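Local coordinates for segregation protein (Thermus thermophilus, PDB 1WCV) that hydrolyses ATP and, in a strictly ATP-dependent way, binds double-stranded DNA cooperatively as nucleoprotein filaments, probably serving chromosome partitioning, at residues Val6-Lys20 against Ala133-Tyr146. Sequence-based numbering, arbitrary orientation.
Sequences VRRIALANQKGGVGK and AAEGVVVPVQAEYY
Glu135 reaches across to the backbone where the chain enters strand 8-11. Its CB lies 4.0 Å from Val6 CA and close to Arg8 O; a bend at chi2 (101°) brings CD to 3.7 Å from Arg8 N. OE1 accepts two backbone N-H groups: Arg7 N, 2.7 Å from it, nearly along the C-O axis, and Arg8 N from above the carboxylate plane, almost straight (172°). OE2 packs against Arg8 CB and CD and accepts a hydrogen bond from a water that Arg7 NH1, whose stronger partner is Asp109, holds only weakly. An alanine in place of Glu135 would probably leave the amides of Arg7 and Arg8 without their shared acceptor and the entering chain less firmly placed. In return, Arg8 O receives both Glu135 N and Gly136 N.

The parallel ladder of a P-loop NTPase sheet follows, with strand 8-11 between 114-118 and 136-142: Ala10 N bonds to Gly136 O, Val138 N to Ala10 O, Ala12 N to Val138 O. On one face Leu11 CD1 meets Val138 CB at 3.7 Å; on the other Ala10 CB touches Ala134 CB.

Just ahead of the deviant Walker A P-loop that begins at Lys15, Asn13 ND2 donates to Pro140 O at 2.8 Å, the oxygen 5° from the amide plane. Pro140 CB packs on Lys20 CA (3.8 Å) in the first turn of helix 18-33, whose Val18, Gly19 and Lys20 bind ATP.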
ATOM      1  N   VAL A   6      -7.838 -10.098  17.674  1.00 37.44           N
ATOM      2  CA  VAL A   6      -7.877 -10.977  16.509  1.00 32.31           C
ATOM      3  C   VAL A   6      -6.668 -11.900  16.510  1.00 30.09           C
ATOM      4  O   VAL A   6      -5.528 -11.452  16.409  1.00 30.59           O
ATOM      5  CB  VAL A   6      -7.897 -10.165  15.189  1.00 29.25           C
ATOM      6  CG1 VAL A   6      -7.873 -11.104  13.992  1.00 25.06           C
ATOM      7  CG2 VAL A   6      -9.147  -9.290  15.139  1.00 29.19           C
ATOM      8  N   ARG A   7      -6.924 -13.196  16.632  1.00 27.83           N
ATOM      9  CA  ARG A   7      -5.864 -14.193  16.646  1.00 26.98           C
ATOM     10  C   ARG A   7      -6.074 -15.156  15.479  1.00 24.09           C
ATOM     11  O   ARG A   7      -5.121 -15.580  14.819  1.00 22.89           O
ATOM     12  CB  ARG A   7      -5.890 -14.950  17.979  1.00 32.87           C
ATOM     13  CG  ARG A   7      -4.582 -15.629  18.354  1.00 41.25           C
ATOM     14  CD  ARG A   7      -4.638 -16.155  19.783  1.00 44.65           C
ATOM     15  NE  ARG A   7      -5.680 -17.162  19.935  1.00 49.11           N
ATOM     16  CZ  ARG A   7      -5.582 -18.410  19.492  1.00 50.89           C
ATOM     17  NH1 ARG A   7      -6.589 -19.252  19.668  1.00 54.23           N
ATOM     18  NH2 ARG A   7      -4.472 -18.823  18.898  1.00 50.33           N
ATOM     19  N   ARG A   8      -7.335 -15.490  15.221  1.00 21.66           N
ATOM     20  CA  ARG A   8      -7.687 -16.392  14.129  1.00 19.76           C
ATOM     21  C   ARG A   8      -8.186 -15.591  12.937  1.00 15.21           C
ATOM     22  O   ARG A   8      -9.116 -14.792  13.058  1.00 16.44           O
ATOM     23  CB  ARG A   8      -8.772 -17.371  14.569  1.00 22.44           C
ATOM     24  CG  ARG A   8      -8.309 -18.341  15.634  1.00 28.60           C
ATOM     25  CD  ARG A   8      -9.469 -19.155  16.151  1.00 31.21           C
ATOM     26  NE  ARG A   8      -9.065 -20.081  17.201  1.00 36.32           N
ATOM     27  CZ  ARG A   8      -9.922 -20.761  17.953  1.00 41.13           C
ATOM     28  NH1 ARG A   8      -9.477 -21.587  18.889  1.00 41.03           N
ATOM     29  NH2 ARG A   8     -11.226 -20.607  17.770  1.00 43.22           N
ATOM     30  N   ILE A   9      -7.557 -15.818  11.790  1.00 17.35           N
ATOM     31  CA  ILE A   9      -7.911 -15.117  10.570  1.00 14.04           C
ATOM     32  C   ILE A   9      -8.303 -16.102   9.478  1.00 12.91           C
ATOM     33  O   ILE A   9      -7.536 -16.997   9.116  1.00 16.08           O
ATOM     34  CB  ILE A   9      -6.715 -14.259  10.076  1.00 15.17           C
ATOM     35  CG1 ILE A   9      -6.329 -13.245  11.158  1.00 17.99           C
ATOM     36  CG2 ILE A   9      -7.073 -13.550   8.783  1.00 12.22           C
ATOM     37  CD1 ILE A   9      -5.020 -12.509  10.880  1.00 18.59           C
ATOM     38  N   ALA A  10      -9.512 -15.936   8.957  1.00 14.36           N
ATOM     39  CA  ALA A  10      -9.987 -16.799   7.897  1.00 13.98           C
ATOM     40  C   ALA A  10      -9.712 -16.109   6.569  1.00 14.44           C
ATOM     41  O   ALA A  10      -9.891 -14.897   6.449  1.00 16.39           O
ATOM     42  CB  ALA A  10     -11.493 -17.045   8.047  1.00 16.94           C
ATOM     43  N   LEU A  11      -9.239 -16.885   5.600  1.00 15.63           N
ATOM     44  CA  LEU A  11      -8.992 -16.389   4.251  1.00 14.57           C
ATOM     45  C   LEU A  11     -10.173 -16.972   3.483  1.00 16.43           C
ATOM     46  O   LEU A  11     -10.283 -18.195   3.353  1.00 15.52           O
ATOM     47  CB  LEU A  11      -7.682 -16.944   3.687  1.00 18.39           C
ATOM     48  CG  LEU A  11      -6.334 -16.480   4.263  1.00 21.21           C
ATOM     49  CD1 LEU A  11      -6.178 -14.992   4.071  1.00 19.77           C
ATOM     50  CD2 LEU A  11      -6.235 -16.854   5.732  1.00 23.51           C
ATOM     51  N   ALA A  12     -11.067 -16.113   2.999  1.00 15.18           N
ATOM     52  CA  ALA A  12     -12.241 -16.603   2.287  1.00 15.73           C
ATOM     53  C   ALA A  12     -12.774 -15.639   1.245  1.00 17.11           C
ATOM     54  O   ALA A  12     -12.673 -14.428   1.391  1.00 14.53           O
ATOM     55  CB  ALA A  12     -13.346 -16.917   3.286  1.00 18.42           C
ATOM     56  N   ASN A  13     -13.320 -16.200   0.173  1.00 17.29           N
ATOM     57  CA  ASN A  13     -13.957 -15.405  -0.863  1.00 18.42           C
ATOM     58  C   ASN A  13     -15.049 -16.289  -1.437  1.00 19.41           C
ATOM     59  O   ASN A  13     -15.173 -17.456  -1.067  1.00 20.41           O
ATOM     60  CB  ASN A  13     -12.972 -14.950  -1.951  1.00 18.71           C
ATOM     61  CG  ASN A  13     -12.252 -16.097  -2.600  1.00 21.19           C
ATOM     62  OD1 ASN A  13     -12.723 -17.229  -2.578  1.00 23.33           O
ATOM     63  ND2 ASN A  13     -11.108 -15.812  -3.195  1.00 20.45           N
ATOM     64  N   GLN A  14     -15.842 -15.738  -2.340  1.00 21.33           N
ATOM     65  CA  GLN A  14     -16.949 -16.480  -2.920  1.00 23.66           C
ATOM     66  C   GLN A  14     -16.541 -17.573  -3.907  1.00 27.93           C
ATOM     67  O   GLN A  14     -17.003 -18.714  -3.804  1.00 28.47           O
ATOM     68  CB  GLN A  14     -17.888 -15.490  -3.604  1.00 20.64           C
ATOM     69  CG  GLN A  14     -19.326 -15.921  -3.684  1.00 20.79           C
ATOM     70  CD  GLN A  14     -20.182 -14.861  -4.344  1.00 15.83           C
ATOM     71  OE1 GLN A  14     -19.994 -14.549  -5.515  1.00 19.70           O
ATOM     72  NE2 GLN A  14     -21.113 -14.296  -3.595  1.00 18.33           N
ATOM     73  N   LYS A  15     -15.660 -17.239  -4.846  1.00 28.50           N
ATOM     74  CA  LYS A  15     -15.251 -18.198  -5.870  1.00 36.21           C
ATOM     75  C   LYS A  15     -13.896 -18.881  -5.698  1.00 36.32           C
ATOM     76  O   LYS A  15     -13.484 -19.665  -6.554  1.00 39.64           O
ATOM     77  CB  LYS A  15     -15.299 -17.521  -7.241  1.00 39.58           C
ATOM     78  CG  LYS A  15     -16.671 -16.959  -7.588  1.00 45.70           C
ATOM     79  CD  LYS A  15     -16.693 -16.339  -8.975  1.00 50.00           C
ATOM     80  CE  LYS A  15     -15.727 -15.177  -9.079  1.00 53.19           C
ATOM     81  NZ  LYS A  15     -15.756 -14.574 -10.440  1.00 55.48           N
ATOM     82  N   GLY A  16     -13.210 -18.597  -4.599  1.00 37.15           N
ATOM     83  CA  GLY A  16     -11.915 -19.209  -4.375  1.00 38.96           C
ATOM     84  C   GLY A  16     -10.887 -18.694  -5.361  1.00 39.33           C
ATOM     85  O   GLY A  16     -10.877 -17.512  -5.700  1.00 42.62           O
ATOM     86  N   GLY A  17     -10.014 -19.579  -5.825  1.00 38.21           N
ATOM     87  CA  GLY A  17      -9.000 -19.166  -6.773  1.00 35.19           C
ATOM     88  C   GLY A  17      -7.595 -19.296  -6.221  1.00 31.25           C
ATOM     89  O   GLY A  17      -7.400 -19.505  -5.025  1.00 31.83           O
ATOM     90  N   VAL A  18      -6.610 -19.165  -7.103  1.00 32.11           N
ATOM     91  CA  VAL A  18      -5.213 -19.278  -6.712  1.00 27.02           C
ATOM     92  C   VAL A  18      -4.772 -18.139  -5.789  1.00 23.53           C
ATOM     93  O   VAL A  18      -3.960 -18.345  -4.887  1.00 21.25           O
ATOM     94  CB  VAL A  18      -4.301 -19.298  -7.957  1.00 31.86           C
ATOM     95  CG1 VAL A  18      -4.625 -18.118  -8.850  1.00 34.97           C
ATOM     96  CG2 VAL A  18      -2.837 -19.254  -7.538  1.00 34.21           C
ATOM     97  N   GLY A  19      -5.313 -16.947  -6.018  1.00 21.94           N
ATOM     98  CA  GLY A  19      -4.946 -15.799  -5.204  1.00 20.72           C
ATOM     99  C   GLY A  19      -5.210 -16.006  -3.725  1.00 21.52           C
ATOM    100  O   GLY A  19      -4.430 -15.563  -2.874  1.00 17.64           O
ATOM    101  N   LYS A  20      -6.305 -16.694  -3.414  1.00 17.07           N
ATOM    102  CA  LYS A  20      -6.676 -16.939  -2.027  1.00 17.01           C
ATOM    103  C   LYS A  20      -5.684 -17.853  -1.326  1.00 15.63           C
ATOM    104  O   LYS A  20      -5.214 -17.556  -0.231  1.00 15.77           O
ATOM    105  CB  LYS A  20      -8.074 -17.559  -1.954  1.00 17.52           C
ATOM    106  CG  LYS A  20      -8.526 -17.881  -0.533  1.00 18.37           C
ATOM    107  CD  LYS A  20      -9.884 -18.574  -0.530  1.00 21.25           C
ATOM    108  CE  LYS A  20      -9.803 -19.947  -1.188  1.00 24.70           C
ATOM    109  NZ  LYS A  20      -9.028 -20.893  -0.345  1.00 25.91           N
ATOM    110  N   ALA A 133     -15.280 -19.776  13.579  1.00 21.01           N
ATOM    111  CA  ALA A 133     -14.148 -19.886  14.496  1.00 21.54           C
ATOM    112  C   ALA A 133     -13.187 -18.697  14.462  1.00 23.01           C
ATOM    113  O   ALA A 133     -12.438 -18.459  15.415  1.00 23.56           O
ATOM    114  CB  ALA A 133     -13.385 -21.164  14.201  1.00 20.13           C
ATOM    115  N   ALA A 134     -13.209 -17.947  13.371  1.00 21.35           N
ATOM    116  CA  ALA A 134     -12.309 -16.810  13.218  1.00 21.16           C
ATOM    117  C   ALA A 134     -12.788 -15.523  13.875  1.00 20.96           C
ATOM    118  O   ALA A 134     -13.958 -15.381  14.210  1.00 21.96           O
ATOM    119  CB  ALA A 134     -12.067 -16.555  11.734  1.00 20.79           C
ATOM    120  N   GLU A 135     -11.866 -14.583  14.064  1.00 17.67           N
ATOM    121  CA  GLU A 135     -12.216 -13.286  14.615  1.00 20.09           C
ATOM    122  C   GLU A 135     -12.054 -12.260  13.486  1.00 18.54           C
ATOM    123  O   GLU A 135     -12.755 -11.254  13.437  1.00 24.97           O
ATOM    124  CB  GLU A 135     -11.306 -12.916  15.786  1.00 24.00           C
ATOM    125  CG  GLU A 135     -11.482 -13.772  17.028  1.00 25.04           C
ATOM    126  CD  GLU A 135     -10.408 -14.827  17.167  1.00 30.45           C
ATOM    127  OE1 GLU A 135      -9.219 -14.479  17.022  1.00 30.28           O
ATOM    128  OE2 GLU A 135     -10.747 -16.000  17.427  1.00 33.73           O
ATOM    129  N   GLY A 136     -11.130 -12.539  12.571  1.00 17.97           N
ATOM    130  CA  GLY A 136     -10.899 -11.631  11.457  1.00 17.45           C
ATOM    131  C   GLY A 136     -10.961 -12.366  10.135  1.00 15.24           C
ATOM    132  O   GLY A 136     -10.670 -13.558  10.070  1.00 14.88           O
ATOM    133  N   VAL A 137     -11.350 -11.662   9.076  1.00 14.05           N
ATOM    134  CA  VAL A 137     -11.431 -12.272   7.755  1.00 13.43           C
ATOM    135  C   VAL A 137     -10.690 -11.437   6.720  1.00 12.96           C
ATOM    136  O   VAL A 137     -10.810 -10.213   6.709  1.00 14.32           O
ATOM    137  CB  VAL A 137     -12.897 -12.391   7.260  1.00 13.86           C
ATOM    138  CG1 VAL A 137     -12.933 -13.087   5.909  1.00 14.62           C
ATOM    139  CG2 VAL A 137     -13.741 -13.151   8.277  1.00 16.43           C
ATOM    140  N   VAL A 138      -9.911 -12.104   5.875  1.00 12.43           N
ATOM    141  CA  VAL A 138      -9.206 -11.438   4.784  1.00 11.77           C
ATOM    142  C   VAL A 138      -9.859 -12.034   3.546  1.00 15.10           C
ATOM    143  O   VAL A 138      -9.888 -13.256   3.381  1.00 13.82           O
ATOM    144  CB  VAL A 138      -7.699 -11.748   4.770  1.00 15.13           C
ATOM    145  CG1 VAL A 138      -7.079 -11.266   3.453  1.00 16.50           C
ATOM    146  CG2 VAL A 138      -7.016 -11.050   5.937  1.00 14.94           C
ATOM    147  N   VAL A 139     -10.403 -11.167   2.697  1.00 12.24           N
ATOM    148  CA  VAL A 139     -11.098 -11.586   1.481  1.00 11.61           C
ATOM    149  C   VAL A 139     -10.213 -11.287   0.282  1.00 11.03           C
ATOM    150  O   VAL A 139     -10.123 -10.142  -0.149  1.00 12.07           O
ATOM    151  CB  VAL A 139     -12.427 -10.815   1.323  1.00 10.98           C
ATOM    152  CG1 VAL A 139     -13.205 -11.347   0.105  1.00  9.43           C
ATOM    153  CG2 VAL A 139     -13.263 -10.947   2.599  1.00 13.99           C
ATOM    154  N   PRO A 140      -9.531 -12.314  -0.255  1.00 11.66           N
ATOM    155  CA  PRO A 140      -8.649 -12.141  -1.413  1.00 15.01           C
ATOM    156  C   PRO A 140      -9.479 -12.223  -2.682  1.00 17.62           C
ATOM    157  O   PRO A 140     -10.172 -13.211  -2.913  1.00 20.40           O
ATOM    158  CB  PRO A 140      -7.666 -13.312  -1.289  1.00 15.51           C
ATOM    159  CG  PRO A 140      -7.837 -13.795   0.164  1.00 16.87           C
ATOM    160  CD  PRO A 140      -9.309 -13.632   0.358  1.00 13.60           C
ATOM    161  N   VAL A 141      -9.433 -11.176  -3.492  1.00 12.59           N
ATOM    162  CA  VAL A 141     -10.204 -11.172  -4.722  1.00 13.53           C
ATOM    163  C   VAL A 141      -9.298 -10.804  -5.877  1.00 16.81           C
ATOM    164  O   VAL A 141      -8.232 -10.239  -5.672  1.00 14.49           O
ATOM    165  CB  VAL A 141     -11.372 -10.151  -4.669  1.00 13.66           C
ATOM    166  CG1 VAL A 141     -12.230 -10.401  -3.445  1.00 15.66           C
ATOM    167  CG2 VAL A 141     -10.831  -8.731  -4.648  1.00 16.81           C
ATOM    168  N   GLN A 142      -9.710 -11.160  -7.088  1.00 19.44           N
ATOM    169  CA  GLN A 142      -8.928 -10.810  -8.261  1.00 23.95           C
ATOM    170  C   GLN A 142      -9.442  -9.482  -8.764  1.00 23.93           C
ATOM    171  O   GLN A 142     -10.598  -9.126  -8.530  1.00 23.42           O
ATOM    172  CB  GLN A 142      -9.063 -11.870  -9.352  1.00 26.43           C
ATOM    173  CG  GLN A 142      -8.360 -13.175  -9.035  1.00 32.48           C
ATOM    174  CD  GLN A 142      -8.348 -14.115 -10.227  1.00 39.13           C
ATOM    175  OE1 GLN A 142      -7.828 -13.777 -11.292  1.00 40.20           O
ATOM    176  NE2 GLN A 142      -8.926 -15.301 -10.055  1.00 41.77           N
ATOM    177  N   ALA A 143      -8.581  -8.741  -9.448  1.00 24.96           N
ATOM    178  CA  ALA A 143      -8.955  -7.436  -9.968  1.00 27.24           C
ATOM    179  C   ALA A 143      -9.826  -7.554 -11.215  1.00 30.55           C
ATOM    180  O   ALA A 143      -9.417  -7.171 -12.313  1.00 30.50           O
ATOM    181  CB  ALA A 143      -7.701  -6.619 -10.269  1.00 27.81           C
ATOM    182  N   GLU A 144     -11.032  -8.084 -11.028  1.00 26.68           N
ATOM    183  CA  GLU A 144     -12.000  -8.260 -12.111  1.00 27.04           C
ATOM    184  C   GLU A 144     -13.298  -7.623 -11.643  1.00 25.69           C
ATOM    185  O   GLU A 144     -13.571  -7.591 -10.444  1.00 21.67           O
ATOM    186  CB  GLU A 144     -12.238  -9.746 -12.378  1.00 28.84           C
ATOM    187  CG  GLU A 144     -11.009 -10.527 -12.800  1.00 36.84           C
ATOM    188  CD  GLU A 144     -11.283 -12.020 -12.888  1.00 42.73           C
ATOM    189  OE1 GLU A 144     -10.396 -12.766 -13.352  1.00 46.20           O
ATOM    190  OE2 GLU A 144     -12.389 -12.448 -12.489  1.00 43.10           O
ATOM    191  N   TYR A 145     -14.109  -7.133 -12.571  1.00 23.07           N
ATOM    192  CA  TYR A 145     -15.356  -6.483 -12.188  1.00 24.32           C
ATOM    193  C   TYR A 145     -16.310  -7.324 -11.340  1.00 21.69           C
ATOM    194  O   TYR A 145     -17.076  -6.774 -10.545  1.00 22.27           O
ATOM    195  CB  TYR A 145     -16.098  -5.950 -13.420  1.00 29.60           C
ATOM    196  CG  TYR A 145     -16.065  -4.441 -13.497  1.00 34.12           C
ATOM    197  CD1 TYR A 145     -14.932  -3.770 -13.965  1.00 39.29           C
ATOM    198  CD2 TYR A 145     -17.137  -3.677 -13.029  1.00 38.03           C
ATOM    199  CE1 TYR A 145     -14.865  -2.374 -13.961  1.00 39.69           C
ATOM    200  CE2 TYR A 145     -17.080  -2.279 -13.019  1.00 39.67           C
ATOM    201  CZ  TYR A 145     -15.940  -1.637 -13.485  1.00 39.74           C
ATOM    202  OH  TYR A 145     -15.872  -0.263 -13.468  1.00 36.13           O
ATOM    203  N   TYR A 146     -16.272  -8.646 -11.487  1.00 20.64           N
ATOM    204  CA  TYR A 146     -17.174  -9.467 -10.690  1.00 22.87           C
ATOM    205  C   TYR A 146     -16.884  -9.328  -9.201  1.00 21.40           C
ATOM    206  O   TYR A 146     -17.758  -9.569  -8.369  1.00 19.50           O
ATOM    207  CB  TYR A 146     -17.088 -10.949 -11.069  1.00 23.08           C
ATOM    208  CG  TYR A 146     -18.019 -11.777 -10.211  1.00 28.97           C
ATOM    209  CD1 TYR A 146     -17.590 -12.303  -8.990  1.00 29.54           C
ATOM    210  CD2 TYR A 146     -19.368 -11.906 -10.544  1.00 27.83           C
ATOM    211  CE1 TYR A 146     -18.485 -12.921  -8.115  1.00 28.06           C
ATOM    212  CE2 TYR A 146     -20.269 -12.520  -9.678  1.00 27.85           C
ATOM    213  CZ  TYR A 146     -19.820 -13.020  -8.463  1.00 28.65           C
ATOM    214  OH  TYR A 146     -20.716 -13.576  -7.575  1.00 27.38           O
TER
HETATM  215  O   HOH W   1      -8.927 -17.150  19.383  1.00 32.38           O